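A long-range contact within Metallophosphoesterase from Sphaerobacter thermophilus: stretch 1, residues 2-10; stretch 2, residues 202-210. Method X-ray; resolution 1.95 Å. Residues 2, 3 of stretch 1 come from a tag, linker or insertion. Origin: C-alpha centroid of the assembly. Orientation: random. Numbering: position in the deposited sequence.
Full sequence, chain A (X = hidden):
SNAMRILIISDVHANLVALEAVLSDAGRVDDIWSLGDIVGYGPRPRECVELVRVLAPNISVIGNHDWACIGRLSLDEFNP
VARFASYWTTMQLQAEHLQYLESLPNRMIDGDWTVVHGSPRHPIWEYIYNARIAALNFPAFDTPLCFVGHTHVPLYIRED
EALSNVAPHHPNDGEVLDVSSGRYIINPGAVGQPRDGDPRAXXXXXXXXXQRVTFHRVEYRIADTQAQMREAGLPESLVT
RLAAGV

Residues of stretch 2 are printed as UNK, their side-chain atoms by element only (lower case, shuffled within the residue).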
# COMPACT_ATOMS: atom_id res chain seq x y z
N ASN A 2 -25.27 -8.73 4.71
CA ASN A 2 -25.49 -7.42 4.04
C ASN A 2 -24.25 -6.52 4.22
O ASN A 2 -23.63 -6.07 3.24
CB ASN A 2 -26.79 -6.77 4.58
CG ASN A 2 -27.08 -5.39 3.97
OD1 ASN A 2 -26.50 -5.00 2.95
ND2 ASN A 2 -27.99 -4.64 4.61
N ALA A 3 -23.87 -6.31 5.48
CA ALA A 3 -22.67 -5.56 5.84
C ALA A 3 -21.40 -6.32 5.41
O ALA A 3 -21.28 -7.51 5.68
CB ALA A 3 -22.66 -5.33 7.34
N MSE A 4 -20.46 -5.64 4.75
CA MSE A 4 -19.21 -6.29 4.37
C MSE A 4 -18.03 -5.80 5.19
O MSE A 4 -18.02 -4.66 5.62
CB MSE A 4 -18.93 -6.10 2.89
CG MSE A 4 -19.83 -6.93 2.00
SE MSE A 4 -19.40 -6.63 0.18
CE MSE A 4 -19.39 -4.67 0.15
N ARG A 5 -17.05 -6.65 5.37
CA ARG A 5 -15.81 -6.28 6.05
C ARG A 5 -14.65 -6.41 5.06
O ARG A 5 -14.40 -7.50 4.56
CB ARG A 5 -15.63 -7.19 7.26
CG ARG A 5 -14.74 -6.63 8.34
CD ARG A 5 -14.87 -7.44 9.65
NE ARG A 5 -13.73 -7.12 10.51
CZ ARG A 5 -12.56 -7.75 10.49
NH1 ARG A 5 -11.57 -7.35 11.28
NH2 ARG A 5 -12.36 -8.78 9.69
N ILE A 6 -13.95 -5.31 4.78
CA ILE A 6 -12.98 -5.23 3.68
C ILE A 6 -11.59 -4.91 4.17
O ILE A 6 -11.40 -3.92 4.88
CB ILE A 6 -13.38 -4.15 2.64
CG1 ILE A 6 -14.76 -4.47 2.07
CG2 ILE A 6 -12.30 -4.03 1.53
CD1 ILE A 6 -15.35 -3.37 1.26
N LEU A 7 -10.62 -5.75 3.80
CA LEU A 7 -9.23 -5.51 4.14
C LEU A 7 -8.60 -4.59 3.09
O LEU A 7 -8.61 -4.90 1.92
CB LEU A 7 -8.47 -6.84 4.28
CG LEU A 7 -6.94 -6.77 4.38
CD1 LEU A 7 -6.47 -6.01 5.64
CD2 LEU A 7 -6.30 -8.14 4.36
N ILE A 8 -8.06 -3.46 3.51
CA ILE A 8 -7.37 -2.55 2.61
C ILE A 8 -5.89 -2.55 2.92
O ILE A 8 -5.48 -2.28 4.05
CB ILE A 8 -7.95 -1.10 2.70
CG1 ILE A 8 -9.48 -1.13 2.44
CG2 ILE A 8 -7.19 -0.17 1.70
CD1 ILE A 8 -10.14 0.24 2.46
N ILE A 9 -5.07 -2.85 1.90
CA ILE A 9 -3.63 -2.93 2.07
C ILE A 9 -2.91 -2.13 1.00
O ILE A 9 -3.44 -1.91 -0.12
CB ILE A 9 -3.07 -4.43 2.07
CG1 ILE A 9 -3.42 -5.17 0.75
CG2 ILE A 9 -3.54 -5.18 3.33
CD1 ILE A 9 -2.86 -6.59 0.63
N SER A 10 -1.70 -1.72 1.32
CA SER A 10 -0.87 -0.99 0.39
C SER A 10 0.59 -1.25 0.70
O SER A 10 0.95 -1.58 1.85
CB SER A 10 -1.16 0.51 0.49
OG SER A 10 -0.55 1.23 -0.58
N UNK A 202 1.04 -2.29 8.71
CA UNK A 202 -0.12 -1.42 8.82
C UNK A 202 -1.18 -1.81 7.80
O UNK A 202 -0.86 -2.14 6.64
o UNK A 202 -0.78 0.94 8.86
c UNK A 202 0.31 0.05 8.62
N UNK A 203 -2.44 -1.77 8.22
CA UNK A 203 -3.53 -1.98 7.27
C UNK A 203 -4.79 -1.34 7.84
O UNK A 203 -4.78 -0.90 9.00
c UNK A 203 -3.77 -3.48 7.02
c UNK A 203 -6.07 -5.31 9.50
c UNK A 203 -5.62 -4.55 8.43
c UNK A 203 -4.26 -4.28 8.23
c UNK A 203 -3.78 -5.62 10.22
o UNK A 203 -5.59 -6.62 11.43
c UNK A 203 -5.15 -5.85 10.39
c UNK A 203 -3.35 -4.83 9.14
N UNK A 204 -5.85 -1.27 7.02
CA UNK A 204 -7.16 -0.85 7.51
C UNK A 204 -8.25 -1.86 7.22
O UNK A 204 -8.12 -2.71 6.30
c UNK A 204 -7.55 0.56 6.97
N UNK A 205 -9.31 -1.78 8.02
CA UNK A 205 -10.53 -2.53 7.78
C UNK A 205 -11.66 -1.55 7.53
O UNK A 205 -11.97 -0.68 8.38
c UNK A 205 -12.27 -4.07 8.77
c UNK A 205 -10.91 -3.41 9.00
c UNK A 205 -9.72 -5.55 8.18
c UNK A 205 -9.83 -4.46 9.26
N UNK A 206 -12.31 -1.71 6.38
CA UNK A 206 -13.38 -0.80 5.95
C UNK A 206 -14.68 -1.58 6.02
O UNK A 206 -14.76 -2.70 5.47
c UNK A 206 -15.32 1.35 1.90
c UNK A 206 -13.06 -0.31 4.53
c UNK A 206 -14.84 1.50 4.66
c UNK A 206 -14.33 0.53 2.52
c UNK A 206 -14.11 0.59 3.90
c UNK A 206 -16.06 2.27 2.68
c UNK A 206 -15.84 2.34 4.06
N UNK A 207 -15.67 -1.02 6.72
CA UNK A 207 -17.01 -1.58 6.81
C UNK A 207 -17.99 -0.54 6.28
O UNK A 207 -18.49 0.29 7.05
o UNK A 207 -15.95 -2.37 11.00
o UNK A 207 -17.21 -4.12 10.77
c UNK A 207 -17.35 -1.95 8.27
c UNK A 207 -16.48 -3.06 8.80
c UNK A 207 -16.55 -3.19 10.29
N UNK A 208 -18.27 -0.59 4.97
CA UNK A 208 -19.05 0.46 4.35
C UNK A 208 -20.45 0.57 4.93
O UNK A 208 -20.96 1.68 5.05
c UNK A 208 -17.74 -1.58 4.01
c UNK A 208 -19.11 0.05 2.86
c UNK A 208 -18.47 -1.29 2.76
N UNK A 209 -21.07 -0.55 5.31
CA UNK A 209 -22.43 -0.51 5.83
C UNK A 209 -22.46 0.20 7.19
O UNK A 209 -23.46 0.84 7.53
o UNK A 209 -25.43 -1.58 5.73
c UNK A 209 -24.50 -1.89 6.50
o UNK A 209 -24.70 -2.16 7.71
c UNK A 209 -23.05 -1.92 5.95
N UNK A 210 -21.39 0.07 7.97
CA UNK A 210 -21.33 0.73 9.27
C UNK A 210 -20.71 2.11 9.15
O UNK A 210 -20.63 2.84 10.13
c UNK A 210 -20.54 -0.13 10.28
O HOH W 1 -20.15 -3.12 6.25
O HOH W 2 -1.46 -1.25 4.15

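Position 202 carries one carbon and then one oxygen, a short hydroxyl side chain that makes no contact with stretch 1. That is serine, S202. Its backbone still takes part: water 2 lies 2.7 Å from S202 O, placed to donate to it, and the same water accepts from S10 N at 2.9 Å, so a solvent molecule continues the pairing where direct bonds have ended.

Position 203 has one carbon leading to a ring of six carbons that bears an oxygen, lying against L7 and I9; it is tyrosine, Y203. Its CA-to-CB bond points toward stretch 1; Y203 CB lies 4.1 Å from I9 CG2, and L7 CD1 approaches the ring obliquely, 3.3 Å from Y203 CD2. The hydroxyl is satisfied elsewhere in the structure.

At position 204 there is a single carbon, which stays back from stretch 1 while the backbone meets I8; hence alanine, A204. The backbone does the work: I8 N donates to A204 O at 2.9 Å, and A204 N donates to I8 O at 3.2 Å, both nearly straight.

Position 205 shows four carbons, forked at the first, with one arm two carbons long, in contact with R5 and L7. A beta-branched chain of this shape is isoleucine, I205. I205 CG2 sits over one face of the R5 guanidinium and lies 3.6 Å from R5 CG, while I205 CD1 is 4.2 Å from L7 CD1. Where I205 faces L7 as a non-hydrogen-bonded pair, I205 CA comes within 3.3 Å of I6 O in a CA-H...O contact.

Position 206 has one carbon and a plain six-carbon ring, packed against I6 and I8: phenylalanine, F206. I8 CD1 reaches F206 CB at 3.6 Å and I6 CD1 reaches F206 CD2 at 4.2 Å. Its backbone exchanges two 2.8 Å bonds with I6, from I6 N to F206 O and from F206 N to I6 O.

Position 207 carries three carbons, the third holding two oxygens, and lies along R5, so it is glutamate, E207. Its charge is near that of R5 but beyond salt-bridge range, with R5 NE and E207 OE2 4.6 Å apart; the aliphatic parts meet at 4.0 Å between R5 CG and E207 CG.

Position 208 has three carbons closing onto the backbone nitrogen, touching M4 and I6: proline, P208. It has no amide hydrogen, and its ring packs on I6, P208 CG lying 4.0 Å from I6 CD1.

Position 209 has two carbons, the second with two oxygens, beside tag residue A3: aspartate, D209. D209 CB packs 3.7 Å from A3 CB, and water 1 accepts from D209 N at 2.9 Å while donating to M4 O at 2.7 Å.

Position 210, a lone carbon without contact to stretch 1, is alanine, A210.

The contact is an antiparallel pairing whose touching residues are at least 194 positions apart, burying 700 Å². Its rule is alternation: hydrogen-bonded pairs I6–F206 and I8–A204 share one face, and L7–I205 between them takes the other, so register decides which side chains meet. Waters extend the frame at both ends.

Stretch 2, residues 202-210: SYAIFEPDA
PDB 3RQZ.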